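Local structure of beta-galactosidase/beta-glucuronidase (Faecalibacterium prausnitzii L2-6, 6MVF) at residues I199-T204 / F210-S215; A225-P230 / T234-Y239; V581-R586 / V607-N612; F627-D632 / N636-V641. The protein binds flavin mononucleotide and acts as a beta-glucuronidase, a glycoside hydrolase of family 2 from a human gut bacterium. All blocks are in the same frame, centred on the assembly; numbering follows the deposited sequence.

Contact 1: residues I199-T204 / F210-S215. With FMN (flavin mononucleotide), chain G.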
loop_
_atom_site.group_PDB
_atom_site.type_symbol
_atom_site.label_atom_id
_atom_site.label_comp_id
_atom_site.label_asym_id
_atom_site.label_seq_id
_atom_site.Cartn_x
_atom_site.Cartn_y
_atom_site.Cartn_z
ATOM N N ILE A 199 -29.538 19.995 7.669
ATOM C CA ILE A 199 -28.633 20.109 6.538
ATOM C C ILE A 199 -29.169 21.171 5.587
ATOM O O ILE A 199 -30.381 21.236 5.332
ATOM C CB ILE A 199 -28.506 18.748 5.818
ATOM C CG1 ILE A 199 -28.035 17.680 6.800
ATOM C CG2 ILE A 199 -27.582 18.841 4.601
ATOM C CD1 ILE A 199 -28.365 16.298 6.315
ATOM N N LYS A 200 -28.272 21.998 5.067
ATOM C CA LYS A 200 -28.582 22.827 3.912
ATOM C C LYS A 200 -27.422 22.760 2.930
ATOM O O LYS A 200 -26.259 22.887 3.324
ATOM C CB LYS A 200 -28.866 24.279 4.314
ATOM C CG LYS A 200 -29.405 25.154 3.162
ATOM C CD LYS A 200 -30.482 26.126 3.671
ATOM C CE LYS A 200 -30.775 27.278 2.703
ATOM N NZ LYS A 200 -30.333 28.601 3.280
ATOM N N SER A 201 -27.732 22.539 1.662
ATOM C CA SER A 201 -26.747 22.636 0.596
ATOM C C SER A 201 -27.166 23.750 -0.357
ATOM O O SER A 201 -28.284 24.269 -0.291
ATOM C CB SER A 201 -26.587 21.307 -0.147
ATOM O OG SER A 201 -27.803 20.907 -0.761
ATOM N N PHE A 202 -26.257 24.124 -1.251
ATOM C CA PHE A 202 -26.443 25.308 -2.082
ATOM C C PHE A 202 -26.073 24.965 -3.511
ATOM O O PHE A 202 -24.934 24.577 -3.784
ATOM C CB PHE A 202 -25.605 26.473 -1.560
ATOM C CG PHE A 202 -25.885 26.794 -0.125
ATOM C CD1 PHE A 202 -26.937 27.629 0.218
ATOM C CD2 PHE A 202 -25.121 26.232 0.886
ATOM C CE1 PHE A 202 -27.218 27.910 1.541
ATOM C CE2 PHE A 202 -25.386 26.516 2.212
ATOM C CZ PHE A 202 -26.440 27.355 2.539
ATOM N N VAL A 203 -27.029 25.112 -4.420
ATOM C CA VAL A 203 -26.867 24.680 -5.799
ATOM C C VAL A 203 -26.795 25.912 -6.694
ATOM O O VAL A 203 -27.679 26.776 -6.656
ATOM C CB VAL A 203 -28.002 23.737 -6.225
ATOM C CG1 VAL A 203 -27.719 23.159 -7.616
ATOM C CG2 VAL A 203 -28.174 22.619 -5.175
ATOM N N THR A 204 -25.720 25.995 -7.476
ATOM C CA THR A 204 -25.591 26.961 -8.556
ATOM C C THR A 204 -26.345 26.438 -9.768
ATOM O O THR A 204 -26.161 25.286 -10.174
ATOM C CB THR A 204 -24.109 27.184 -8.903
ATOM O OG1 THR A 204 -23.409 27.679 -7.754
ATOM C CG2 THR A 204 -23.934 28.159 -10.085
ATOM N N PHE A 210 -33.545 18.906 -11.301
ATOM C CA PHE A 210 -32.499 18.502 -10.371
ATOM C C PHE A 210 -33.064 18.323 -8.962
ATOM O O PHE A 210 -33.847 19.146 -8.484
ATOM C CB PHE A 210 -31.371 19.528 -10.365
ATOM C CG PHE A 210 -30.552 19.537 -11.627
ATOM C CD1 PHE A 210 -29.665 18.491 -11.907
ATOM C CD2 PHE A 210 -30.644 20.594 -12.520
ATOM C CE1 PHE A 210 -28.900 18.489 -13.063
ATOM C CE2 PHE A 210 -29.882 20.603 -13.687
ATOM C CZ PHE A 210 -29.007 19.547 -13.962
ATOM N N THR A 211 -32.684 17.232 -8.305
ATOM C CA THR A 211 -32.940 17.035 -6.884
ATOM C C THR A 211 -31.618 16.929 -6.123
ATOM O O THR A 211 -30.546 16.746 -6.699
ATOM C CB THR A 211 -33.777 15.770 -6.628
ATOM O OG1 THR A 211 -33.189 14.671 -7.323
ATOM C CG2 THR A 211 -35.214 15.939 -7.062
ATOM N N VAL A 212 -31.699 17.041 -4.805
ATOM C CA VAL A 212 -30.575 16.766 -3.924
ATOM C C VAL A 212 -30.934 15.557 -3.058
ATOM O O VAL A 212 -31.891 15.602 -2.272
ATOM C CB VAL A 212 -30.213 17.987 -3.066
ATOM C CG1 VAL A 212 -29.130 17.617 -2.049
ATOM C CG2 VAL A 212 -29.744 19.141 -3.953
ATOM N N MET A 213 -30.176 14.469 -3.217
ATOM C CA MET A 213 -30.394 13.238 -2.465
ATOM C C MET A 213 -29.349 13.183 -1.362
ATOM O O MET A 213 -28.150 13.107 -1.636
ATOM C CB MET A 213 -30.317 12.010 -3.366
ATOM C CG MET A 213 -31.275 12.060 -4.560
ATOM S SD MET A 213 -31.247 10.543 -5.543
ATOM C CE MET A 213 -29.470 10.319 -5.697
ATOM N N TYR A 214 -29.811 13.256 -0.121
ATOM C CA TYR A 214 -28.962 13.250 1.056
ATOM C C TYR A 214 -28.877 11.847 1.621
ATOM O O TYR A 214 -29.895 11.169 1.764
ATOM C CB TYR A 214 -29.525 14.168 2.131
ATOM C CG TYR A 214 -29.549 15.639 1.801
ATOM C CD1 TYR A 214 -28.373 16.357 1.692
ATOM C CD2 TYR A 214 -30.754 16.319 1.651
ATOM C CE1 TYR A 214 -28.390 17.700 1.425
ATOM C CE2 TYR A 214 -30.779 17.671 1.377
ATOM C CZ TYR A 214 -29.588 18.355 1.276
ATOM O OH TYR A 214 -29.580 19.699 1.003
ATOM N N SER A 215 -27.671 11.429 1.970
ATOM C CA SER A 215 -27.442 10.127 2.567
ATOM C C SER A 215 -26.480 10.286 3.737
ATOM O O SER A 215 -25.484 11.004 3.630
ATOM C CB SER A 215 -26.879 9.153 1.530
ATOM O OG SER A 215 -26.361 7.987 2.155
HETATM N N1 FMN G . -24.931 30.734 0.659
HETATM C C2 FMN G . -24.553 30.307 -0.548
HETATM O O2 FMN G . -25.041 30.781 -1.577
HETATM N N3 FMN G . -23.637 29.381 -0.723
HETATM C C4 FMN G . -23.035 28.789 0.262
HETATM O O4 FMN G . -22.185 27.930 0.091
HETATM C C4A FMN G . -23.400 29.181 1.579
HETATM N N5 FMN G . -22.786 28.599 2.570
HETATM C C5A FMN G . -23.071 28.915 3.817
HETATM C C6 FMN G . -22.410 28.276 4.834
HETATM C C7 FMN G . -22.691 28.576 6.119
HETATM C C7M FMN G . -21.970 27.885 7.209
HETATM C C8 FMN G . -23.683 29.601 6.415
HETATM C C8M FMN G . -23.985 29.953 7.828
HETATM C C9 FMN G . -24.346 30.238 5.389
HETATM C C9A FMN G . -24.083 29.928 4.090
HETATM N N10 FMN G . -24.725 30.588 3.054
HETATM C C10 FMN G . -24.399 30.215 1.751
HETATM C "C1'" FMN G . -25.744 31.558 3.430
HETATM C "C2'" FMN G . -25.622 33.034 3.140
HETATM O "O2'" FMN G . -24.922 33.489 4.270
HETATM C "C3'" FMN G . -26.949 33.759 3.164
HETATM O "O3'" FMN G . -27.996 32.828 2.993
HETATM C "C4'" FMN G . -27.137 34.768 2.053
HETATM O "O4'" FMN G . -26.640 34.155 0.873
HETATM C "C5'" FMN G . -26.479 36.124 2.310
HETATM O "O5'" FMN G . -25.209 36.211 1.690
HETATM P P FMN G . -24.131 37.321 2.032
HETATM O O1P FMN G . -23.444 37.486 0.736
HETATM O O2P FMN G . -24.925 38.500 2.512
HETATM O O3P FMN G . -23.230 36.832 3.116
#
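Y214 and S201 meet hydroxyl to hydroxyl between the two facing sheets of the immunoglobulin-like beta-sandwich found in family 2 glycoside hydrolases. S201 OG donates to Y214 OH over 2.8 Å, while the tyrosine hydroxyl is also bonded to the backbone oxygen of T234. The polar end of a long aromatic side chain is thereby satisfied inside an otherwise oily layer. S201 turns its OG between its own backbone N and carbonyl carbon (chi1 61°), which brings the oxygen across to the opposing sheet. The ring of Y214 is approached from two sides by apolar groups: the I199 side chain runs alongside it, pointing the other way, with CG2 coming obliquely to within 3.5 Å of Y214 CE1. V212, from the same strand as the tyrosine, sets CG1 over one ring face near the rim, 3.4 Å above the Y214 plane. Further along, V203 and V212 reach toward each other tip to tip, V203 CG2 lying 4.0 Å from V212 CG2. F173 touches both valines as well as S201. The segments 199-201 and 211-215 run roughly antiparallel at 141°, their axes 9.8 Å apart, a spacing filled by side chains. F202, whose side chain leaves the other side of its strand, faces the flavin instead. It is an FMN-binding residue, working beside D174 and Y177, which hydrogen-bond the cofactor. The F202 ring lays one face against the isoalloxazine so that C4A of FMN sits over it, displaced toward the rim, and F202 CE2 comes 3.4 Å from FMN N5.

Contact 2: residues A225-P230 / T234-Y239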
loop_
_atom_site.group_PDB
_atom_site.type_symbol
_atom_site.label_atom_id
_atom_site.label_comp_id
_atom_site.label_asym_id
_atom_site.label_seq_id
_atom_site.Cartn_x
_atom_site.Cartn_y
_atom_site.Cartn_z
ATOM N N ALA A 225 -29.642 6.787 7.210
ATOM C CA ALA A 225 -30.732 7.742 7.053
ATOM C C ALA A 225 -30.540 8.457 5.724
ATOM O O ALA A 225 -29.419 8.549 5.202
ATOM C CB ALA A 225 -30.788 8.744 8.213
ATOM N N SER A 226 -31.655 8.940 5.168
ATOM C CA SER A 226 -31.614 9.637 3.889
ATOM C C SER A 226 -32.858 10.492 3.741
ATOM O O SER A 226 -33.856 10.285 4.433
ATOM C CB SER A 226 -31.494 8.657 2.712
ATOM O OG SER A 226 -32.517 7.692 2.765
ATOM N N ALA A 227 -32.776 11.470 2.835
ATOM C CA ALA A 227 -33.917 12.306 2.475
ATOM C C ALA A 227 -33.591 12.983 1.159
ATOM O O ALA A 227 -32.435 13.024 0.734
ATOM C CB ALA A 227 -34.258 13.355 3.549
ATOM N N VAL A 228 -34.625 13.530 0.526
ATOM C CA VAL A 228 -34.515 14.101 -0.810
ATOM C C VAL A 228 -35.211 15.462 -0.848
ATOM O O VAL A 228 -36.259 15.657 -0.224
ATOM C CB VAL A 228 -35.106 13.125 -1.847
ATOM C CG1 VAL A 228 -34.948 13.666 -3.258
ATOM C CG2 VAL A 228 -34.406 11.748 -1.697
ATOM N N ARG A 229 -34.627 16.407 -1.572
ATOM C CA ARG A 229 -35.163 17.757 -1.628
ATOM C C ARG A 229 -35.137 18.247 -3.061
ATOM O O ARG A 229 -34.370 17.733 -3.884
ATOM C CB ARG A 229 -34.366 18.731 -0.741
ATOM C CG ARG A 229 -34.619 18.586 0.757
ATOM C CD ARG A 229 -35.900 19.270 1.163
ATOM N NE ARG A 229 -37.041 18.398 0.984
ATOM C CZ ARG A 229 -38.297 18.824 0.888
ATOM N NH1 ARG A 229 -39.262 17.928 0.720
ATOM N NH2 ARG A 229 -38.579 20.136 0.947
ATOM N N PRO A 230 -35.969 19.242 -3.394
ATOM C CA PRO A 230 -35.795 19.956 -4.665
ATOM C C PRO A 230 -34.478 20.714 -4.672
ATOM O O PRO A 230 -34.029 21.224 -3.644
ATOM C CB PRO A 230 -36.990 20.921 -4.694
ATOM C CG PRO A 230 -37.940 20.382 -3.745
ATOM C CD PRO A 230 -37.158 19.726 -2.671
ATOM N N THR A 234 -33.433 23.180 -0.448
ATOM C CA THR A 234 -32.630 22.021 -0.097
ATOM C C THR A 234 -32.606 21.725 1.391
ATOM O O THR A 234 -32.149 20.649 1.784
ATOM C CB THR A 234 -31.200 22.207 -0.608
ATOM O OG1 THR A 234 -30.522 23.162 0.211
ATOM C CG2 THR A 234 -31.204 22.692 -2.060
ATOM N N ALA A 235 -33.098 22.624 2.227
ATOM C CA ALA A 235 -33.002 22.416 3.665
ATOM C C ALA A 235 -33.896 21.261 4.107
ATOM O O ALA A 235 -35.041 21.131 3.670
ATOM C CB ALA A 235 -33.380 23.698 4.407
ATOM N N ILE A 236 -33.357 20.415 4.982
ATOM C CA ILE A 236 -34.079 19.258 5.488
ATOM C C ILE A 236 -33.436 18.883 6.806
ATOM O O ILE A 236 -32.260 19.173 7.042
ATOM C CB ILE A 236 -34.032 18.076 4.482
ATOM C CG1 ILE A 236 -35.009 16.983 4.891
ATOM C CG2 ILE A 236 -32.641 17.483 4.399
ATOM C CD1 ILE A 236 -36.420 17.298 4.546
ATOM N N SER A 237 -34.200 18.228 7.667
ATOM C CA SER A 237 -33.669 17.682 8.908
ATOM C C SER A 237 -33.802 16.164 8.879
ATOM O O SER A 237 -34.904 15.645 8.676
ATOM C CB SER A 237 -34.404 18.269 10.100
ATOM O OG SER A 237 -34.101 17.529 11.258
ATOM N N ILE A 238 -32.684 15.456 9.069
ATOM C CA ILE A 238 -32.647 14.000 8.993
ATOM C C ILE A 238 -32.334 13.437 10.370
ATOM O O ILE A 238 -31.459 13.949 11.074
ATOM C CB ILE A 238 -31.610 13.511 7.969
ATOM C CG1 ILE A 238 -31.650 14.384 6.704
ATOM C CG2 ILE A 238 -31.825 12.032 7.678
ATOM C CD1 ILE A 238 -31.105 13.695 5.489
ATOM N N TYR A 239 -33.038 12.380 10.748
ATOM C CA TYR A 239 -32.938 11.784 12.068
ATOM C C TYR A 239 -32.223 10.441 11.986
ATOM O O TYR A 239 -32.589 9.583 11.182
ATOM C CB TYR A 239 -34.326 11.599 12.671
ATOM C CG TYR A 239 -34.304 10.885 13.998
ATOM C CD1 TYR A 239 -34.112 11.590 15.189
ATOM C CD2 TYR A 239 -34.472 9.505 14.070
ATOM C CE1 TYR A 239 -34.088 10.944 16.407
ATOM C CE2 TYR A 239 -34.447 8.844 15.289
ATOM C CZ TYR A 239 -34.257 9.568 16.455
ATOM O OH TYR A 239 -34.236 8.910 17.666
#
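A227 presents its methyl group as a small bump to the hollow between two isoleucines. Its CB lies 3.7 Å from I238 CD1 and 3.9 Å from I236 CG1. One step back along the same face, A225 CB rests on the other branch of I238, 3.5 Å from I238 CG2. Small residues on one strand thus make room for branched ones on the other, and the short axes approach to 6.8 Å at 159°, nearly antiparallel, without a hydrogen bond between the segments. R229 closes the row as its largest piece. Its chain bends at chi2 (-80°) and chi3 (86°) so that it crosses I236 at a slant, with R229 NE 3.8 Å from I236 CD1 and R229 CG 3.4 Å from T234 O. R229 NE donates to V228 O, and P230 CD covers one guanidinium face near its rim. The far end of the group forms a salt bridge with E652 of the second subunit. With an alanine here, I236 would probably lose part of its cover and E652 of the second subunit its charge partner. The two strands belong to different sheets of the sandwich: 223-230 pairs with 211-217, and 236-240 with 195-204, while T234 OG1 bonds to S201 O. S226 and A227 also pair, in parallel, with a strand of the second subunit, so the sheet of 223-230 continues across the interface.

Contact 3: residues V581-R586 / V607-N612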
loop_
_atom_site.group_PDB
_atom_site.type_symbol
_atom_site.label_atom_id
_atom_site.label_comp_id
_atom_site.label_asym_id
_atom_site.label_seq_id
_atom_site.Cartn_x
_atom_site.Cartn_y
_atom_site.Cartn_z
ATOM N N VAL A 581 6.660 6.311 32.813
ATOM C CA VAL A 581 7.594 6.758 33.839
ATOM C C VAL A 581 8.807 7.348 33.129
ATOM O O VAL A 581 9.364 6.729 32.216
ATOM C CB VAL A 581 7.978 5.622 34.813
ATOM C CG1 VAL A 581 8.753 4.530 34.120
ATOM C CG2 VAL A 581 8.772 6.184 35.985
ATOM N N HIS A 582 9.202 8.557 33.543
ATOM C CA HIS A 582 10.197 9.355 32.829
ATOM C C HIS A 582 11.153 10.001 33.814
ATOM O O HIS A 582 10.720 10.735 34.714
ATOM C CB HIS A 582 9.541 10.436 31.974
ATOM C CG HIS A 582 10.518 11.237 31.172
ATOM N ND1 HIS A 582 11.064 12.421 31.627
ATOM C CD2 HIS A 582 11.047 11.023 29.945
ATOM C CE1 HIS A 582 11.883 12.904 30.712
ATOM N NE2 HIS A 582 11.886 12.078 29.680
ATOM N N ILE A 583 12.443 9.729 33.633
ATOM C CA ILE A 583 13.495 10.391 34.391
ATOM C C ILE A 583 13.890 11.672 33.664
ATOM O O ILE A 583 14.348 11.637 32.513
ATOM C CB ILE A 583 14.711 9.478 34.600
ATOM C CG1 ILE A 583 14.296 8.177 35.306
ATOM C CG2 ILE A 583 15.748 10.226 35.436
ATOM C CD1 ILE A 583 15.330 7.080 35.245
ATOM N N ALA A 584 13.697 12.804 34.340
ATOM C CA ALA A 584 14.034 14.113 33.813
ATOM C C ALA A 584 15.543 14.346 33.861
ATOM O O ALA A 584 16.279 13.700 34.616
ATOM C CB ALA A 584 13.317 15.200 34.606
ATOM N N GLY A 585 16.002 15.276 33.023
ATOM C CA GLY A 585 17.365 15.757 33.081
ATOM C C GLY A 585 18.404 14.943 32.343
ATOM O O GLY A 585 19.597 15.102 32.637
ATOM N N ARG A 586 18.004 14.103 31.376
ATOM C CA ARG A 586 18.984 13.294 30.652
ATOM C C ARG A 586 20.016 14.164 29.917
ATOM O O ARG A 586 21.174 13.749 29.761
ATOM C CB ARG A 586 18.278 12.354 29.668
ATOM C CG ARG A 586 17.809 13.098 28.450
ATOM C CD ARG A 586 17.124 12.265 27.417
ATOM N NE ARG A 586 15.921 11.596 27.882
ATOM C CZ ARG A 586 15.123 10.918 27.065
ATOM N NH1 ARG A 586 15.421 10.855 25.771
ATOM N NH2 ARG A 586 14.047 10.296 27.529
ATOM N N VAL A 607 7.301 5.102 42.775
ATOM C CA VAL A 607 8.497 5.027 41.957
ATOM C C VAL A 607 9.623 4.571 42.865
ATOM O O VAL A 607 9.782 5.092 43.978
ATOM C CB VAL A 607 8.830 6.385 41.296
ATOM C CG1 VAL A 607 10.279 6.413 40.743
ATOM C CG2 VAL A 607 7.816 6.719 40.196
ATOM N N THR A 608 10.383 3.581 42.407
ATOM C CA THR A 608 11.627 3.184 43.051
ATOM C C THR A 608 12.768 3.527 42.116
ATOM O O THR A 608 12.738 3.146 40.948
ATOM C CB THR A 608 11.646 1.690 43.391
ATOM O OG1 THR A 608 10.787 1.446 44.509
ATOM C CG2 THR A 608 13.042 1.246 43.760
ATOM N N LEU A 609 13.764 4.253 42.630
ATOM C CA LEU A 609 14.924 4.662 41.853
ATOM C C LEU A 609 16.125 3.777 42.164
ATOM O O LEU A 609 16.368 3.418 43.318
ATOM C CB LEU A 609 15.279 6.124 42.128
ATOM C CG LEU A 609 16.303 6.674 41.127
ATOM C CD1 LEU A 609 15.790 6.555 39.656
ATOM C CD2 LEU A 609 16.678 8.102 41.487
ATOM N N TYR A 610 16.887 3.441 41.131
ATOM C CA TYR A 610 18.109 2.670 41.288
ATOM C C TYR A 610 19.285 3.404 40.663
ATOM O O TYR A 610 19.149 4.066 39.627
ATOM C CB TYR A 610 17.996 1.290 40.643
ATOM C CG TYR A 610 17.004 0.377 41.294
ATOM C CD1 TYR A 610 15.702 0.265 40.801
ATOM C CD2 TYR A 610 17.368 -0.392 42.391
ATOM C CE1 TYR A 610 14.784 -0.577 41.393
ATOM C CE2 TYR A 610 16.456 -1.239 42.996
ATOM C CZ TYR A 610 15.166 -1.326 42.490
ATOM O OH TYR A 610 14.279 -2.175 43.089
ATOM N N CYS A 611 20.448 3.251 41.294
ATOM C CA CYS A 611 21.693 3.847 40.826
ATOM C C CYS A 611 22.753 2.751 40.787
ATOM O O CYS A 611 23.175 2.258 41.838
ATOM C CB CYS A 611 22.124 4.994 41.732
ATOM S SG CYS A 611 23.401 6.024 41.004
ATOM N N ASN A 612 23.163 2.361 39.578
ATOM C CA ASN A 612 24.054 1.220 39.352
ATOM C C ASN A 612 23.580 -0.013 40.120
ATOM O O ASN A 612 24.363 -0.709 40.773
ATOM C CB ASN A 612 25.498 1.571 39.704
ATOM C CG ASN A 612 26.087 2.592 38.752
ATOM O OD1 ASN A 612 25.701 2.653 37.571
ATOM N ND2 ASN A 612 27.020 3.408 39.256
#
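A first torsion of 66° places CG2 of V581 opposite its own backbone N and points it at V607, whose CG2 stands opposite its carbonyl carbon (chi1 165°). The two methyl groups meet across the interior of the C-terminal beta-sandwich, V581 CG2 lying 4.4 Å from V607 CG2. I583 extends from its strand and carries CD1 toward the end of L609. The contact is thin and wholly apolar, two pairs of buried branches joining strand 581-583 at the margin of a three-stranded sheet to strand 606-611 of the sheet facing it. The backbones stay well apart, V581 CA and V607 CA being 8.3 Å from each other, so side chains alone span the layer. Neighbours thicken it: V600 and V598 of strand 596-602 pack on V581 and I583, while F627 of strand 624-629 touches both V607 and L609. Past the strand the chain turns at G585, and R586 pairs its charge with E223 of the third subunit. Within the layer, the second pair meets with I583 CD1 4.5 Å from L609 CD1.

Contact 4: residues F627-D632 / N636-V641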
loop_
_atom_site.group_PDB
_atom_site.type_symbol
_atom_site.label_atom_id
_atom_site.label_comp_id
_atom_site.label_asym_id
_atom_site.label_seq_id
_atom_site.Cartn_x
_atom_site.Cartn_y
_atom_site.Cartn_z
ATOM N N PHE A 627 14.431 12.605 43.977
ATOM C CA PHE A 627 15.357 11.773 44.741
ATOM C C PHE A 627 16.699 12.481 44.851
ATOM O O PHE A 627 17.166 13.105 43.890
ATOM C CB PHE A 627 15.569 10.400 44.079
ATOM C CG PHE A 627 14.317 9.597 43.901
ATOM C CD1 PHE A 627 13.463 9.845 42.828
ATOM C CD2 PHE A 627 14.000 8.580 44.794
ATOM C CE1 PHE A 627 12.311 9.101 42.642
ATOM C CE2 PHE A 627 12.845 7.823 44.622
ATOM C CZ PHE A 627 12.001 8.081 43.537
ATOM N N ASP A 628 17.322 12.398 46.019
ATOM C CA ASP A 628 18.673 12.912 46.201
ATOM C C ASP A 628 19.628 11.745 46.049
ATOM O O ASP A 628 19.577 10.793 46.836
ATOM C CB ASP A 628 18.850 13.577 47.563
ATOM C CG ASP A 628 18.577 15.066 47.515
ATOM O OD1 ASP A 628 19.320 15.773 46.781
ATOM O OD2 ASP A 628 17.610 15.518 48.189
ATOM N N VAL A 629 20.488 11.809 45.041
ATOM C CA VAL A 629 21.300 10.660 44.657
ATOM C C VAL A 629 22.770 11.012 44.804
ATOM O O VAL A 629 23.229 12.022 44.260
ATOM C CB VAL A 629 20.984 10.202 43.222
ATOM C CG1 VAL A 629 21.819 8.955 42.878
ATOM C CG2 VAL A 629 19.450 9.968 43.038
ATOM N N ALA A 630 23.500 10.179 45.543
ATOM C CA ALA A 630 24.965 10.240 45.588
ATOM C C ALA A 630 25.491 9.386 44.447
ATOM O O ALA A 630 25.643 8.170 44.572
ATOM C CB ALA A 630 25.502 9.752 46.926
ATOM N N LEU A 631 25.760 10.035 43.318
ATOM C CA LEU A 631 26.318 9.339 42.175
ATOM C C LEU A 631 27.657 8.715 42.542
ATOM O O LEU A 631 28.438 9.288 43.308
ATOM C CB LEU A 631 26.484 10.307 41.005
ATOM C CG LEU A 631 25.211 10.950 40.460
ATOM C CD1 LEU A 631 25.587 11.971 39.427
ATOM C CD2 LEU A 631 24.252 9.914 39.856
ATOM N N ASP A 632 27.896 7.512 42.022
ATOM C CA ASP A 632 29.221 6.909 42.036
ATOM C C ASP A 632 30.162 7.679 41.116
ATOM O O ASP A 632 29.741 8.369 40.183
ATOM C CB ASP A 632 29.168 5.461 41.575
ATOM C CG ASP A 632 28.403 4.585 42.517
ATOM O OD1 ASP A 632 28.208 5.007 43.683
ATOM O OD2 ASP A 632 28.009 3.472 42.090
ATOM N N ASN A 636 26.882 6.399 35.716
ATOM C CA ASN A 636 25.834 5.903 36.601
ATOM C C ASN A 636 24.620 5.533 35.777
ATOM O O ASN A 636 24.122 6.354 35.006
ATOM C CB ASN A 636 25.425 6.947 37.643
ATOM C CG ASN A 636 26.558 7.304 38.595
ATOM O OD1 ASN A 636 26.648 6.775 39.704
ATOM N ND2 ASN A 636 27.422 8.206 38.164
ATOM N N VAL A 637 24.133 4.316 35.958
ATOM C CA VAL A 637 22.858 3.906 35.391
ATOM C C VAL A 637 21.756 4.306 36.368
ATOM O O VAL A 637 21.728 3.830 37.506
ATOM C CB VAL A 637 22.832 2.394 35.118
ATOM C CG1 VAL A 637 21.409 1.932 34.780
ATOM C CG2 VAL A 637 23.792 2.050 34.007
ATOM N N LEU A 638 20.851 5.181 35.934
ATOM C CA LEU A 638 19.679 5.537 36.725
ATOM C C LEU A 638 18.478 4.805 36.141
ATOM O O LEU A 638 18.149 4.973 34.959
ATOM C CB LEU A 638 19.447 7.048 36.755
ATOM C CG LEU A 638 20.315 7.936 37.672
ATOM C CD1 LEU A 638 20.147 7.552 39.116
ATOM C CD2 LEU A 638 21.769 7.851 37.288
ATOM N N MET A 639 17.854 3.963 36.957
ATOM C CA MET A 639 16.680 3.216 36.543
ATOM C C MET A 639 15.529 3.512 37.491
ATOM O O MET A 639 15.648 3.302 38.703
ATOM C CB MET A 639 16.960 1.712 36.499
ATOM C CG MET A 639 15.739 0.945 36.020
ATOM S SD MET A 639 16.044 -0.798 35.827
ATOM C CE MET A 639 16.315 -1.326 37.515
ATOM N N ALA A 640 14.421 3.999 36.939
ATOM C CA ALA A 640 13.211 4.258 37.706
ATOM C C ALA A 640 12.184 3.186 37.365
ATOM O O ALA A 640 11.881 2.961 36.188
ATOM C CB ALA A 640 12.664 5.657 37.438
ATOM N N VAL A 641 11.683 2.509 38.399
ATOM C CA VAL A 641 10.720 1.425 38.282
ATOM C C VAL A 641 9.401 1.930 38.846
ATOM O O VAL A 641 9.266 2.138 40.058
ATOM C CB VAL A 641 11.185 0.164 39.020
ATOM C CG1 VAL A 641 10.113 -0.902 38.948
ATOM C CG2 VAL A 641 12.483 -0.346 38.425
#
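N636 OD1 accepts the backbone N-H of D632 at 2.7 Å, and N636 ND2 returns a bond to D632 O at 3.1 Å. A single side-chain amide thus grips both polar backbone atoms of one residue. The first bond is bent, 130° at the hydrogen; the second is straighter, at 160°, with D632 O lying in the amide plane of N636. Two bonds fix the rotation of the amide and tie the middle of the 630-634 connection to the start of strand 635-641. L631 lies against the same group, its CD2 3.7 Å from N636 CG, and then passes the apolar surface on to L638, L631 CD2 being 4.1 Å from L638 CD2. V629 CG1 adds a looser touch on L638 CD1. An alanine in place of N636 would probably leave the N-H and C=O of D632 without these partners and hold this part of the loop less firmly. The D632 carboxylate turns elsewhere, to N612 ND2 and K614 NZ. The connection is a beta-arch: strand 624-629 pairs with 596-602 in one sheet, whereas 635-641 lies between 646-654 and 606-611 in the sheet facing it.

Overall arrangement
Along the chain the contacts follow one another as two close pairs. Contacts 1 and 2, with centres 8 Å apart, share the immunoglobulin-like sandwich beside the flavin: strands 211-217 and 223-230 are neighbours in one sheet, 195-204 and 236-240 in the other. Contacts 3 and 4, with centres 6 Å apart, belong to the C-terminal sandwich, where strands 606-611 and 635-641 adjoin. The TIM-barrel domain comes between the pairs in sequence, and their centres lie about 59 to 66 Å apart on opposite sides of the chain's centre. In the assembly the two kinds of sandwich meet between subunits: contact 2 touches R586 and E652 of the second subunit, contact 4 Y239 of the third.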